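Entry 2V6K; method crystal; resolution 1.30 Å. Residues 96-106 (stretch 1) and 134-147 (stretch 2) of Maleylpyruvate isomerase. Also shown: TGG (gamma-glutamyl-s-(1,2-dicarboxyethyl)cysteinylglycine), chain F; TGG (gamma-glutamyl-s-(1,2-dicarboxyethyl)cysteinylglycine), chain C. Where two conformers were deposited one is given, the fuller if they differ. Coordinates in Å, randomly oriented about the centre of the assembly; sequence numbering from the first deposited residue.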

# COMPACT_ATOMS: atom_id res chain seq x y z
N ALA A 96 9.08 -0.69 4.76
CA ALA A 96 8.84 0.74 4.55
C ALA A 96 9.22 1.15 3.13
O ALA A 96 8.48 1.88 2.46
CB ALA A 96 9.60 1.58 5.57
N LEU A 97 10.37 0.67 2.66
CA LEU A 97 10.80 0.94 1.28
C LEU A 97 9.75 0.42 0.30
O LEU A 97 9.35 1.14 -0.62
CB LEU A 97 12.16 0.29 1.00
CG LEU A 97 13.37 0.97 1.66
CD1 LEU A 97 14.60 0.09 1.54
CD2 LEU A 97 13.63 2.34 1.05
N ALA A 98 9.30 -0.81 0.51
CA ALA A 98 8.29 -1.40 -0.36
C ALA A 98 7.02 -0.56 -0.35
O ALA A 98 6.43 -0.32 -1.40
CB ALA A 98 7.99 -2.83 0.05
N ALA A 99 6.59 -0.13 0.83
CA ALA A 99 5.33 0.60 0.95
C ALA A 99 5.38 2.00 0.33
O ALA A 99 4.36 2.49 -0.13
CB ALA A 99 4.91 0.66 2.42
N ILE A 100 6.56 2.64 0.32
CA ILE A 100 6.68 3.91 -0.42
C ILE A 100 6.19 3.69 -1.85
O ILE A 100 5.39 4.46 -2.38
CB ILE A 100 8.13 4.44 -0.43
CG1 ILE A 100 8.52 4.91 0.98
CG2 ILE A 100 8.30 5.57 -1.46
CD1 ILE A 100 9.98 5.26 1.12
N VAL A 101 6.67 2.62 -2.48
CA VAL A 101 6.26 2.30 -3.85
C VAL A 101 4.83 1.78 -3.89
O VAL A 101 4.00 2.28 -4.68
CB VAL A 101 7.20 1.25 -4.47
CG1 VAL A 101 6.67 0.81 -5.82
CG2 VAL A 101 8.61 1.80 -4.61
N GLY A 102 4.53 0.80 -3.05
CA GLY A 102 3.27 0.07 -3.15
C GLY A 102 2.05 0.87 -2.74
O GLY A 102 0.95 0.62 -3.23
N CYS A 103 2.24 1.81 -1.82
CA CYS A 103 1.16 2.69 -1.38
C CYS A 103 1.21 4.05 -2.05
O CYS A 103 0.19 4.56 -2.49
CB CYS A 103 1.22 2.92 0.13
SG CYS A 103 1.07 1.45 1.16
N ASP A 104 2.40 4.64 -2.11
CA ASP A 104 2.48 6.08 -2.36
C ASP A 104 2.95 6.47 -3.75
O ASP A 104 3.03 7.67 -4.05
CB ASP A 104 3.35 6.75 -1.29
CG ASP A 104 2.86 6.47 0.12
OD1 ASP A 104 1.67 6.17 0.32
OD2 ASP A 104 3.72 6.54 1.03
N ILE A 105 3.26 5.49 -4.59
CA ILE A 105 3.57 5.77 -5.99
C ILE A 105 2.67 4.99 -6.92
O ILE A 105 1.84 5.57 -7.64
CB ILE A 105 5.05 5.50 -6.37
CG1 ILE A 105 6.02 6.19 -5.41
CG2 ILE A 105 5.29 5.99 -7.79
CD1 ILE A 105 7.48 5.82 -5.66
N HIS A 106 2.82 3.66 -6.92
CA HIS A 106 2.14 2.84 -7.90
C HIS A 106 0.62 3.10 -8.05
O HIS A 106 0.13 3.25 -9.17
CB HIS A 106 2.37 1.34 -7.67
CG HIS A 106 1.42 0.51 -8.46
ND1 HIS A 106 0.19 0.14 -7.98
CD2 HIS A 106 1.46 0.13 -9.76
CE1 HIS A 106 -0.49 -0.47 -8.93
NE2 HIS A 106 0.26 -0.50 -10.02
N THR A 134 5.13 13.57 -11.08
CA THR A 134 4.99 14.20 -9.77
C THR A 134 5.10 13.16 -8.65
O THR A 134 5.89 13.31 -7.71
CB THR A 134 3.67 14.99 -9.67
OG1 THR A 134 3.68 16.02 -10.66
CG2 THR A 134 3.51 15.62 -8.29
N TRP A 135 4.31 12.09 -8.77
CA TRP A 135 4.28 11.09 -7.70
C TRP A 135 5.50 10.19 -7.69
O TRP A 135 5.98 9.83 -6.61
CB TRP A 135 2.95 10.31 -7.71
CG TRP A 135 1.82 11.26 -7.96
CD1 TRP A 135 0.98 11.27 -9.03
CD2 TRP A 135 1.47 12.41 -7.17
NE1 TRP A 135 0.11 12.33 -8.94
CE2 TRP A 135 0.39 13.05 -7.81
CE3 TRP A 135 1.96 12.96 -5.97
CZ2 TRP A 135 -0.20 14.21 -7.31
CZ3 TRP A 135 1.37 14.12 -5.47
CH2 TRP A 135 0.29 14.73 -6.14
N ILE A 136 6.02 9.86 -8.86
CA ILE A 136 7.25 9.08 -8.94
C ILE A 136 8.42 9.86 -8.35
O ILE A 136 9.18 9.33 -7.54
CB ILE A 136 7.55 8.63 -10.38
CG1 ILE A 136 6.52 7.58 -10.81
CG2 ILE A 136 8.97 8.06 -10.48
CD1 ILE A 136 6.47 7.32 -12.30
N SER A 137 8.57 11.13 -8.72
CA SER A 137 9.67 11.93 -8.20
C SER A 137 9.59 12.11 -6.69
O SER A 137 10.61 12.03 -6.01
CB SER A 137 9.75 13.27 -8.91
OG SER A 137 10.03 13.08 -10.28
N ALA A 138 8.39 12.35 -6.17
CA ALA A 138 8.24 12.52 -4.73
C ALA A 138 8.63 11.24 -3.99
O ALA A 138 9.37 11.28 -3.00
CB ALA A 138 6.81 12.93 -4.38
N GLY A 139 8.14 10.11 -4.48
CA GLY A 139 8.44 8.82 -3.85
C GLY A 139 9.90 8.44 -3.97
O GLY A 139 10.49 7.96 -3.01
N PHE A 140 10.47 8.65 -5.16
CA PHE A 140 11.89 8.36 -5.38
C PHE A 140 12.80 9.31 -4.58
O PHE A 140 13.86 8.89 -4.14
CB PHE A 140 12.23 8.40 -6.87
CG PHE A 140 11.87 7.13 -7.62
CD1 PHE A 140 11.14 6.10 -7.03
CD2 PHE A 140 12.27 6.99 -8.94
CE1 PHE A 140 10.82 4.95 -7.75
CE2 PHE A 140 11.97 5.84 -9.67
CZ PHE A 140 11.24 4.82 -9.08
N ASP A 141 12.40 10.57 -4.39
CA ASP A 141 13.16 11.46 -3.50
C ASP A 141 13.35 10.79 -2.14
O ASP A 141 14.46 10.76 -1.60
CB ASP A 141 12.46 12.81 -3.30
CG ASP A 141 12.56 13.73 -4.50
OD1 ASP A 141 13.39 13.50 -5.41
OD2 ASP A 141 11.79 14.71 -4.53
N ALA A 142 12.26 10.25 -1.59
CA ALA A 142 12.29 9.63 -0.27
C ALA A 142 13.06 8.31 -0.28
O ALA A 142 13.88 8.07 0.60
CB ALA A 142 10.88 9.43 0.26
N TYR A 143 12.78 7.47 -1.27
CA TYR A 143 13.43 6.16 -1.38
C TYR A 143 14.94 6.34 -1.52
O TYR A 143 15.72 5.69 -0.80
CB TYR A 143 12.85 5.42 -2.59
CG TYR A 143 13.03 3.92 -2.61
CD1 TYR A 143 11.94 3.07 -2.43
CD2 TYR A 143 14.28 3.34 -2.83
CE1 TYR A 143 12.09 1.70 -2.47
CE2 TYR A 143 14.44 1.96 -2.86
CZ TYR A 143 13.33 1.15 -2.68
OH TYR A 143 13.46 -0.22 -2.70
N GLU A 144 15.35 7.24 -2.41
CA GLU A 144 16.77 7.56 -2.62
C GLU A 144 17.44 8.05 -1.34
O GLU A 144 18.56 7.64 -1.03
CB GLU A 144 16.89 8.62 -3.72
CG GLU A 144 18.32 9.02 -4.08
CD GLU A 144 19.01 8.04 -5.02
OE1 GLU A 144 18.37 7.08 -5.50
OE2 GLU A 144 20.21 8.27 -5.28
N ALA A 145 16.75 8.93 -0.61
CA ALA A 145 17.29 9.45 0.65
C ALA A 145 17.50 8.32 1.66
O ALA A 145 18.51 8.30 2.37
CB ALA A 145 16.38 10.52 1.22
N LEU A 146 16.56 7.38 1.71
CA LEU A 146 16.68 6.24 2.62
C LEU A 146 17.82 5.30 2.24
O LEU A 146 18.51 4.78 3.11
CB LEU A 146 15.35 5.49 2.74
CG LEU A 146 14.26 6.28 3.47
CD1 LEU A 146 12.91 5.61 3.29
CD2 LEU A 146 14.58 6.44 4.95
N LEU A 147 18.03 5.10 0.94
CA LEU A 147 19.16 4.30 0.46
C LEU A 147 20.49 4.90 0.88
O LEU A 147 21.45 4.17 1.14
CB LEU A 147 19.12 4.14 -1.07
CG LEU A 147 17.98 3.33 -1.68
CD1 LEU A 147 18.15 3.23 -3.19
CD2 LEU A 147 17.89 1.95 -1.07
OC1 TGG F . 0.68 4.77 5.37
CO1 TGG F . 1.63 5.57 5.27
OT1 TGG F . 2.29 5.98 6.26
CA1 TGG F . 2.00 6.06 3.90
NN1 TGG F . 1.85 4.97 2.95
CB1 TGG F . 1.10 7.22 3.48
CG1 TGG F . 1.31 8.43 4.37
CD1 TGG F . 0.67 9.71 3.85
OE1 TGG F . -0.22 9.53 2.77
NN2 TGG F . 0.06 10.43 4.93
CA2 TGG F . -0.91 11.48 4.74
CO2 TGG F . -0.04 12.69 4.43
OC2 TGG F . 0.71 13.16 5.53
NN3 TGG F . -0.70 13.73 3.70
CA3 TGG F . -0.10 15.04 3.58
CO3 TGG F . -0.20 15.50 2.16
OC3 TGG F . -0.78 14.79 1.32
OT3 TGG F . 0.34 16.60 1.89
CB2 TGG F . -1.70 11.47 6.04
SG2 TGG F . -2.81 12.79 6.30
CD2 TGG F . -4.15 12.71 5.16
CE2 TGG F . -5.09 11.59 5.51
OE2 TGG F . -6.22 11.84 5.99
OF2 TGG F . -4.73 10.41 5.33
CF2 TGG F . -4.80 14.09 5.25
CH2 TGG F . -5.88 14.34 4.22
OI2 TGG F . -5.95 13.60 3.22
OJ2 TGG F . -6.67 15.29 4.42
OC1 TGG C . -0.74 -4.66 -5.45
CO1 TGG C . -1.90 -5.02 -5.72
OT1 TGG C . -2.20 -6.17 -6.11
CA1 TGG C . -3.00 -4.00 -5.57
NN1 TGG C . -2.73 -3.15 -4.41
CB1 TGG C . -3.09 -3.10 -6.80
CG1 TGG C . -3.49 -3.90 -8.03
CD1 TGG C . -3.89 -3.05 -9.23
OE1 TGG C . -3.58 -1.68 -9.13
NN2 TGG C . -3.36 -3.62 -10.43
CA2 TGG C . -3.25 -2.89 -11.67
CO2 TGG C . -4.65 -3.00 -12.26
OC2 TGG C . -5.00 -4.30 -12.67
NN3 TGG C . -4.99 -1.98 -13.21
CA3 TGG C . -6.19 -2.12 -14.01
CO3 TGG C . -6.95 -0.82 -14.01
OC3 TGG C . -6.49 0.15 -13.37
OT3 TGG C . -8.01 -0.78 -14.67
CB2 TGG C . -2.11 -3.58 -12.37
SG2 TGG C . -1.87 -3.16 -14.06
CD2 TGG C . -1.30 -1.49 -14.20
CE2 TGG C . 0.13 -1.40 -13.74
OE2 TGG C . 1.05 -1.23 -14.57
OF2 TGG C . 0.38 -1.50 -12.51
CF2 TGG C . -1.48 -1.16 -15.68
CH2 TGG C . -1.24 0.29 -16.02
OI2 TGG C . -1.21 1.14 -15.10
OJ2 TGG C . -1.06 0.59 -17.22
O HOH W 1 4.89 9.67 -4.07

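The two segments pack as nearly antiparallel helices: the axes of 96-104 and 134-147 run at 176° and approach to 9.8 Å, burying 530 Å² in total. No direct hydrogen bond crosses between them, so the contact rests on apolar packing and one water.

Following stretch 2 from its start, T134 stays clear of the partner. W135 lies where the backbones come near, its CA 5.6 Å from the CA of I105. Its CB points toward stretch 1, but the indole leads away, and the carbonyl does the work: a water donates to W135 O at 2.8 Å and to D104 O at 2.7 Å, linking two acceptors that could not bond each other directly. I136 points its CB away, yet its CG1 still reaches I105 CG2 at 3.6 Å.

G139 leaves no room for a side chain facing stretch 1. I105 CD1 lies 3.6 Å from G139 CA, and an ideally placed CB there would fall 2.2 Å from that methyl, a clash; the absence of a side chain makes room for the isoleucine. F140 then brings its ring back, with CD1 3.9 Å from I105 CD1.

The next turn receives I100, a knob seated among G139, A142, Y143 and L146. Its CG2 lies 3.6 Å from G139 O, while its CD1 sits 4.4 Å from A142 CB and 3.7 Å from L146 CD1.

Y143 starts sideways, but its t rotamer (chi1 -160°) carries the ring to L97. There L97 CD2 stands 3.7 Å from the ring centroid and 4° off the normal, a CH-pi contact over the face, and V101 CG2 approaches Y143 CE1 at 4.1 Å. The phenol OH is hydrogen-bonded elsewhere in the structure, so its polarity is satisfied. Finally, L146 points toward stretch 1, its CB 4.0 Å from L97 CD2, extending the apolar seam.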